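Bacteriocin (Pseudomonas syringae pv. tomato, PDB 4FZL) probably kills competing bacteria by cleaving the cell-wall precursor lipid II with a calcium-binding, colicin M-like phosphatase domain. Local coordinates at residues D130-N133 against V134-A138; Q27-A30 against R31-S34; L11-G14 against D15-C18. One frame throughout, in Å; residues are numbered along the deposited sequence.

Interaction 1. Residues D130-N133 against V134-A138; sequences DVMN and VIQSA
V131 and I135 sit one turn apart on the last turns of helix 129-135, and the amide of I135 closes that turn on the carbonyl of V131, N to O 2.9 Å with an N-H···O angle of 173°. The next bond, from Q136 N to M132 O, is also 2.9 Å but more bent, its donor tilted 27° from the carbonyl plane. V134 N makes just weak bonds, to D130 O and V131 O. Q136 is the first residue to leave helical backbone angles. The chain turns out of the helix there, and S137 gives both its backbone N and its OG to V134 O, the hydroxyl at 2.7 Å. The two donors share that carbonyl with R139 NH2, while R139 NE takes I135 O.

Among the side chains, I135 carries the apolar contact. With its CG1 anti to the carbonyl carbon (chi1 -62°) and the chain extended beyond, its CD1 reaches back along the helix to V131 CG1 at 3.9 Å and meets M132 SD at 4.1 Å. M132 itself is bent at chi2 and chi3, which folds its terminal methyl round toward the amide of Q136, CE to OE1 3.8 Å; that oxygen also takes a weak hydrogen bond from W184 NE1. V134 lays CG2 against the carbonyl oxygen of D130, 3.4 Å away.

The motif is an amphipathic helix, its last carbonyls taken up by S137 and R139, packed against strands 142-153, 167-178 and 184-197 of the sheet. The side chain of I135 is about 10 Å from that of D177, which binds magnesium in another structure of this protein but carries no metal here.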
loop_
_atom_site.group_PDB
_atom_site.type_symbol
_atom_site.label_atom_id
_atom_site.label_comp_id
_atom_site.label_asym_id
_atom_site.label_seq_id
_atom_site.Cartn_x
_atom_site.Cartn_y
_atom_site.Cartn_z
ATOM N N ASP A 130 2.677 3.674 -25.731
ATOM C CA ASP A 130 2.697 2.287 -26.213
ATOM C C ASP A 130 1.267 1.730 -26.300
ATOM O O ASP A 130 1.003 0.955 -27.196
ATOM C CB ASP A 130 3.611 1.347 -25.401
ATOM C CG ASP A 130 5.106 1.648 -25.593
ATOM O OD1 ASP A 130 5.500 2.480 -26.464
ATOM O OD2 ASP A 130 5.906 1.037 -24.859
ATOM N N VAL A 131 0.340 2.126 -25.410
ATOM C CA VAL A 131 -1.073 1.654 -25.473
ATOM C C VAL A 131 -1.856 2.337 -26.595
ATOM O O VAL A 131 -2.551 1.684 -27.391
ATOM C CB VAL A 131 -1.796 1.772 -24.110
ATOM C CG1 VAL A 131 -3.296 1.539 -24.235
ATOM C CG2 VAL A 131 -1.159 0.818 -23.097
ATOM N N MET A 132 -1.698 3.648 -26.701
ATOM C CA MET A 132 -2.376 4.383 -27.782
ATOM C C MET A 132 -1.928 3.899 -29.176
ATOM O O MET A 132 -2.758 3.843 -30.092
ATOM C CB MET A 132 -2.210 5.881 -27.623
ATOM C CG MET A 132 -3.026 6.379 -26.455
ATOM S SD MET A 132 -4.819 6.264 -26.694
ATOM C CE MET A 132 -5.095 7.564 -27.921
ATOM N N ASN A 133 -0.642 3.541 -29.329
ATOM C CA ASN A 133 -0.102 2.934 -30.556
ATOM C C ASN A 133 -0.859 1.646 -30.925
ATOM O O ASN A 133 -1.106 1.376 -32.099
ATOM C CB ASN A 133 1.386 2.528 -30.402
ATOM C CG ASN A 133 2.347 3.643 -30.715
ATOM O OD1 ASN A 133 1.931 4.804 -30.900
ATOM N ND2 ASN A 133 3.656 3.315 -30.758
ATOM N N VAL A 134 -1.183 0.829 -29.915
ATOM C CA VAL A 134 -1.871 -0.460 -30.178
ATOM C C VAL A 134 -3.339 -0.248 -30.515
ATOM O O VAL A 134 -3.879 -0.891 -31.442
ATOM C CB VAL A 134 -1.742 -1.421 -28.996
ATOM C CG1 VAL A 134 -2.514 -2.728 -29.224
ATOM C CG2 VAL A 134 -0.278 -1.714 -28.780
ATOM N N ILE A 135 -3.965 0.611 -29.726
ATOM C CA ILE A 135 -5.346 1.179 -29.989
ATOM C C ILE A 135 -5.505 1.577 -31.441
ATOM O O ILE A 135 -6.461 1.166 -32.146
ATOM C CB ILE A 135 -5.871 2.198 -28.999
ATOM C CG1 ILE A 135 -5.984 1.522 -27.621
ATOM C CG2 ILE A 135 -7.281 2.602 -29.355
ATOM C CD1 ILE A 135 -6.336 2.488 -26.543
ATOM N N GLN A 136 -4.549 2.362 -31.897
ATOM C CA GLN A 136 -4.605 2.948 -33.227
ATOM C C GLN A 136 -3.768 2.168 -34.257
ATOM O O GLN A 136 -3.325 2.716 -35.250
ATOM C CB GLN A 136 -4.203 4.414 -33.110
ATOM C CG GLN A 136 -5.008 5.087 -32.004
ATOM C CD GLN A 136 -4.799 6.584 -31.878
ATOM O OE1 GLN A 136 -5.772 7.342 -31.702
ATOM N NE2 GLN A 136 -3.533 7.025 -31.949
ATOM N N SER A 137 -3.607 0.865 -34.027
ATOM C CA SER A 137 -3.054 -0.037 -35.035
ATOM C C SER A 137 -4.165 -0.570 -35.971
ATOM O O SER A 137 -5.365 -0.218 -35.803
ATOM C CB SER A 137 -2.250 -1.177 -34.372
ATOM O OG SER A 137 -3.078 -2.121 -33.711
ATOM N N ALA A 138 -3.762 -1.336 -36.968
ATOM C CA ALA A 138 -4.625 -1.895 -38.068
ATOM C C ALA A 138 -5.867 -2.559 -37.510
ATOM O O ALA A 138 -5.789 -3.666 -36.997
ATOM C CB ALA A 138 -3.865 -2.899 -38.865
#

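Interaction 2. Residues Q27-A30 against R31-S34; sequences QDQA and RRDS
Q29 and R32 both start with CG anti to the backbone N (chi1 165° in Q29), and each chain then bends, Q29 at chi2 and R32 at chi3, so that the guanidinium folds back over the preceding turn while the amide rises beside it. D33 takes the other course: with chi1 74° its carboxylate lies between its own backbone N and carbonyl carbon and is turned back toward Q29.

The guanidinium of R32 lies with one face over the backbone of D28 and Q29. NH2 comes to 3.6 Å from Q29 CA, and D28 O stands under that face toward its rim. The Q29 and R32 side chains cross at about a right angle, with amide and guanidinium planes 73° apart, and the two polar ends are joined through a water that donates to Q29 OE1 at 2.9 Å and accepts from R32 NH2 at 3.3 Å. On the other branch of the amide, Q29 NE2 is 3.6 Å from D33 OD2, a near approach rather than a bond. Beneath them the backbone of helix 22-33 keeps its i to i+4 bonds, among them D33 N to Q29 O at 3.2 Å.

D33 OD1 lies 3.1 Å from Q29 O, a probably unfavourable approach of two acceptors that its donors, G36 N in the loop and S39 OG in helix 37-54, would offset. These bonds link the end region of helix 22-33 to the next helix, whereas the water bridge gives R32 a looser, solvent-mediated hold on Q29.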
loop_
_atom_site.group_PDB
_atom_site.type_symbol
_atom_site.label_atom_id
_atom_site.label_comp_id
_atom_site.label_asym_id
_atom_site.label_seq_id
_atom_site.Cartn_x
_atom_site.Cartn_y
_atom_site.Cartn_z
ATOM N N GLN A 27 9.955 8.328 13.079
ATOM C CA GLN A 27 11.379 8.436 13.008
ATOM C C GLN A 27 11.950 8.897 14.359
ATOM O O GLN A 27 12.945 8.455 14.811
ATOM C CB GLN A 27 11.781 9.458 11.914
ATOM C CG GLN A 27 11.566 8.940 10.517
ATOM C CD GLN A 27 11.734 9.975 9.417
ATOM O OE1 GLN A 27 12.103 9.629 8.230
ATOM N NE2 GLN A 27 11.388 11.132 9.704
ATOM N N ASP A 28 11.308 9.850 14.993
ATOM C CA ASP A 28 11.815 10.373 16.269
ATOM C C ASP A 28 11.712 9.259 17.352
ATOM O O ASP A 28 12.591 9.117 18.164
ATOM C CB ASP A 28 11.008 11.575 16.738
ATOM C CG ASP A 28 11.285 12.878 15.954
ATOM O OD1 ASP A 28 12.290 13.006 15.246
ATOM O OD2 ASP A 28 10.499 13.843 16.090
ATOM N N GLN A 29 10.609 8.489 17.344
ATOM C CA GLN A 29 10.428 7.467 18.322
ATOM C C GLN A 29 11.525 6.404 18.111
ATOM O O GLN A 29 12.109 5.895 19.046
ATOM C CB GLN A 29 9.018 6.852 18.238
ATOM C CG GLN A 29 8.886 5.545 18.997
ATOM C CD GLN A 29 8.886 5.854 20.477
ATOM O OE1 GLN A 29 7.871 6.326 21.011
ATOM N NE2 GLN A 29 10.003 5.543 21.161
ATOM N N ALA A 30 11.731 6.011 16.870
ATOM C CA ALA A 30 12.703 4.966 16.574
ATOM C C ALA A 30 14.098 5.403 17.022
ATOM O O ALA A 30 14.849 4.624 17.573
ATOM C CB ALA A 30 12.677 4.540 15.093
ATOM N N ARG A 31 14.430 6.663 16.781
ATOM C CA ARG A 31 15.709 7.203 17.192
ATOM C C ARG A 31 15.846 7.139 18.712
ATOM O O ARG A 31 16.901 6.778 19.251
ATOM C CB ARG A 31 15.883 8.647 16.712
ATOM C CG ARG A 31 17.216 9.261 17.136
ATOM C CD ARG A 31 17.263 10.723 16.718
ATOM N NE ARG A 31 17.268 10.892 15.247
ATOM C CZ ARG A 31 18.336 10.837 14.438
ATOM N NH1 ARG A 31 19.557 10.571 14.899
ATOM N NH2 ARG A 31 18.169 11.010 13.126
ATOM N N ARG A 32 14.759 7.489 19.402
ATOM C CA ARG A 32 14.780 7.582 20.878
ATOM C C ARG A 32 15.054 6.220 21.571
ATOM O O ARG A 32 15.820 6.144 22.533
ATOM C CB ARG A 32 13.508 8.301 21.388
ATOM C CG ARG A 32 13.243 8.249 22.861
ATOM C CD ARG A 32 12.303 9.401 23.235
ATOM N NE ARG A 32 11.091 9.328 22.451
ATOM C CZ ARG A 32 10.721 10.112 21.434
ATOM N NH1 ARG A 32 11.469 11.130 20.995
ATOM N NH2 ARG A 32 9.550 9.851 20.847
ATOM N N ASP A 33 14.451 5.148 21.054
ATOM C CA ASP A 33 14.569 3.828 21.711
ATOM C C ASP A 33 15.323 2.841 20.874
ATOM O O ASP A 33 15.338 1.629 21.173
ATOM C CB ASP A 33 13.200 3.276 22.156
ATOM C CG ASP A 33 12.343 2.770 21.022
ATOM O OD1 ASP A 33 12.722 2.929 19.835
ATOM O OD2 ASP A 33 11.278 2.159 21.322
ATOM N N SER A 34 16.009 3.327 19.842
ATOM C CA SER A 34 16.794 2.404 18.950
ATOM C C SER A 34 15.970 1.240 18.363
ATOM O O SER A 34 16.435 0.075 18.317
ATOM C CB SER A 34 18.112 1.880 19.576
ATOM O OG SER A 34 18.850 2.964 19.968
HETATM O O HOH W 1 7.958 8.199 23.185
#

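Interaction 3. Residues L11-G14 against D15-C18; sequences LLQG and DLYC
Y17 N bonds to Q13 O at 2.9 Å, nearly straight at 170°, and C18 N bonds to G14 O at the same distance with its donor tilted from the carbonyl plane. L16 N adds a weak bond to Q13 O, but its better partner is a water, which it reaches at 2.9 Å and which donates in turn to L12 O. A second water joins the same L12 carbonyl to D15 N. The first of these waters thus stands in for the direct L16 N to L12 O bond of an unbroken helix.

The break is a kink between two consecutive helical segments, 5-12 and 14-17: G14 N still bonds to L11 O, and the short second helix is held by the bonds that the carbonyls of Q13 and G14 accept from Y17 N and C18 N. The carboxylate of D15 reaches away to R60 of helix 59-70, where OD1 forms a salt bridge with NH2.

Farther out, the side chain of Q13 crosses that of Y17 obliquely. The bend at chi2 (-96°) brings its amide oxygen near the hydroxyl end of the ring, OE1 3.5 Å from Y17 OH, with amide and ring planes 58° apart; CB is 3.6 Å from Y17 CD2. A third water accompanies the pair, at 2.7 Å from Y17 OH and only weakly bonded to Q13 OE1. The nitrogen side of the amide faces L16, NE2 to CD1 3.8 Å. Beyond these, Y17 meets F46 edge-to-face and also touches Y63 of helix 59-70 and T25 of helix 22-33.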
loop_
_atom_site.group_PDB
_atom_site.type_symbol
_atom_site.label_atom_id
_atom_site.label_comp_id
_atom_site.label_asym_id
_atom_site.label_seq_id
_atom_site.Cartn_x
_atom_site.Cartn_y
_atom_site.Cartn_z
ATOM N N LEU A 11 -1.656 6.212 22.985
ATOM C CA LEU A 11 -2.819 7.089 22.965
ATOM C C LEU A 11 -2.383 8.529 22.917
ATOM O O LEU A 11 -2.941 9.255 22.149
ATOM C CB LEU A 11 -3.727 6.860 24.162
ATOM C CG LEU A 11 -4.468 5.510 24.014
ATOM C CD1 LEU A 11 -5.289 5.211 25.287
ATOM C CD2 LEU A 11 -5.473 5.622 22.842
ATOM N N LEU A 12 -1.355 8.907 23.683
ATOM C CA LEU A 12 -0.797 10.278 23.623
ATOM C C LEU A 12 -0.299 10.676 22.215
ATOM O O LEU A 12 -0.465 11.848 21.809
ATOM C CB LEU A 12 0.370 10.474 24.602
ATOM C CG LEU A 12 -0.012 10.722 26.062
ATOM C CD1 LEU A 12 1.216 10.663 26.974
ATOM C CD2 LEU A 12 -0.717 12.048 26.299
ATOM N N GLN A 13 0.257 9.703 21.483
ATOM C CA GLN A 13 0.823 9.950 20.171
ATOM C C GLN A 13 -0.216 9.808 19.034
ATOM O O GLN A 13 0.103 9.991 17.870
ATOM C CB GLN A 13 1.877 8.956 19.923
ATOM C CG GLN A 13 3.097 8.929 20.839
ATOM C CD GLN A 13 4.256 9.704 20.286
ATOM O OE1 GLN A 13 5.272 9.107 19.811
ATOM N NE2 GLN A 13 4.097 11.010 20.244
ATOM N N GLY A 14 -1.483 9.524 19.361
ATOM C CA GLY A 14 -2.487 9.359 18.309
ATOM C C GLY A 14 -2.686 10.559 17.381
ATOM O O GLY A 14 -2.833 10.347 16.143
ATOM N N ASP A 15 -2.674 11.780 17.918
ATOM C CA ASP A 15 -2.897 12.988 17.104
ATOM C C ASP A 15 -1.776 13.121 16.059
ATOM O O ASP A 15 -1.984 13.561 14.903
ATOM C CB ASP A 15 -2.977 14.208 18.012
ATOM C CG ASP A 15 -4.362 14.434 18.664
ATOM O OD1 ASP A 15 -5.371 13.746 18.314
ATOM O OD2 ASP A 15 -4.403 15.265 19.590
ATOM N N LEU A 16 -0.562 12.773 16.451
ATOM C CA LEU A 16 0.581 12.855 15.541
ATOM C C LEU A 16 0.636 11.675 14.576
ATOM O O LEU A 16 0.897 11.893 13.383
ATOM C CB LEU A 16 1.889 12.885 16.361
ATOM C CG LEU A 16 2.202 14.217 17.077
ATOM C CD1 LEU A 16 3.390 14.064 18.019
ATOM C CD2 LEU A 16 2.392 15.406 16.063
ATOM N N TYR A 17 0.470 10.397 15.017
ATOM C CA TYR A 17 0.631 9.287 14.110
ATOM C C TYR A 17 -0.521 9.211 13.135
ATOM O O TYR A 17 -0.326 8.844 12.019
ATOM C CB TYR A 17 0.689 7.994 14.912
ATOM C CG TYR A 17 1.947 7.722 15.659
ATOM C CD1 TYR A 17 3.171 8.043 15.096
ATOM C CD2 TYR A 17 1.953 7.015 16.839
ATOM C CE1 TYR A 17 4.366 7.674 15.678
ATOM C CE2 TYR A 17 3.168 6.628 17.412
ATOM C CZ TYR A 17 4.362 6.945 16.809
ATOM O OH TYR A 17 5.569 6.559 17.378
ATOM N N CYS A 18 -1.731 9.559 13.528
ATOM C CA CYS A 18 -2.891 9.531 12.624
ATOM C C CYS A 18 -3.041 10.912 11.956
ATOM O O CYS A 18 -4.048 11.626 12.101
ATOM C CB CYS A 18 -4.194 9.151 13.359
ATOM S SG CYS A 18 -4.077 7.427 13.928
HETATM O O HOH W 2 -0.118 13.057 19.291
HETATM O O HOH W 3 -3.239 12.155 20.825
HETATM O O HOH W 4 5.355 5.800 20.005
#

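In the fold
Along the chain the order is interaction 3, interaction 2, then interaction 1. The first two are neighbours in the helical N-terminal part, their centres 15 Å apart: helix 14-17 leads directly to helix 22-33, and the two contacts touch where Y17 OH lies 3.6 Å from Q29 CB. Interaction 1 is far off, about 50 Å from both, centre to centre, on the opposite side of the chain's centre, where helix 129-135 packs against the mixed sheet. The elongated molecule therefore has a bundle of helices at one end and the sheet toward the other, with the calcium site of L165, N167 and D195 between; none of these three contacts bridges the two.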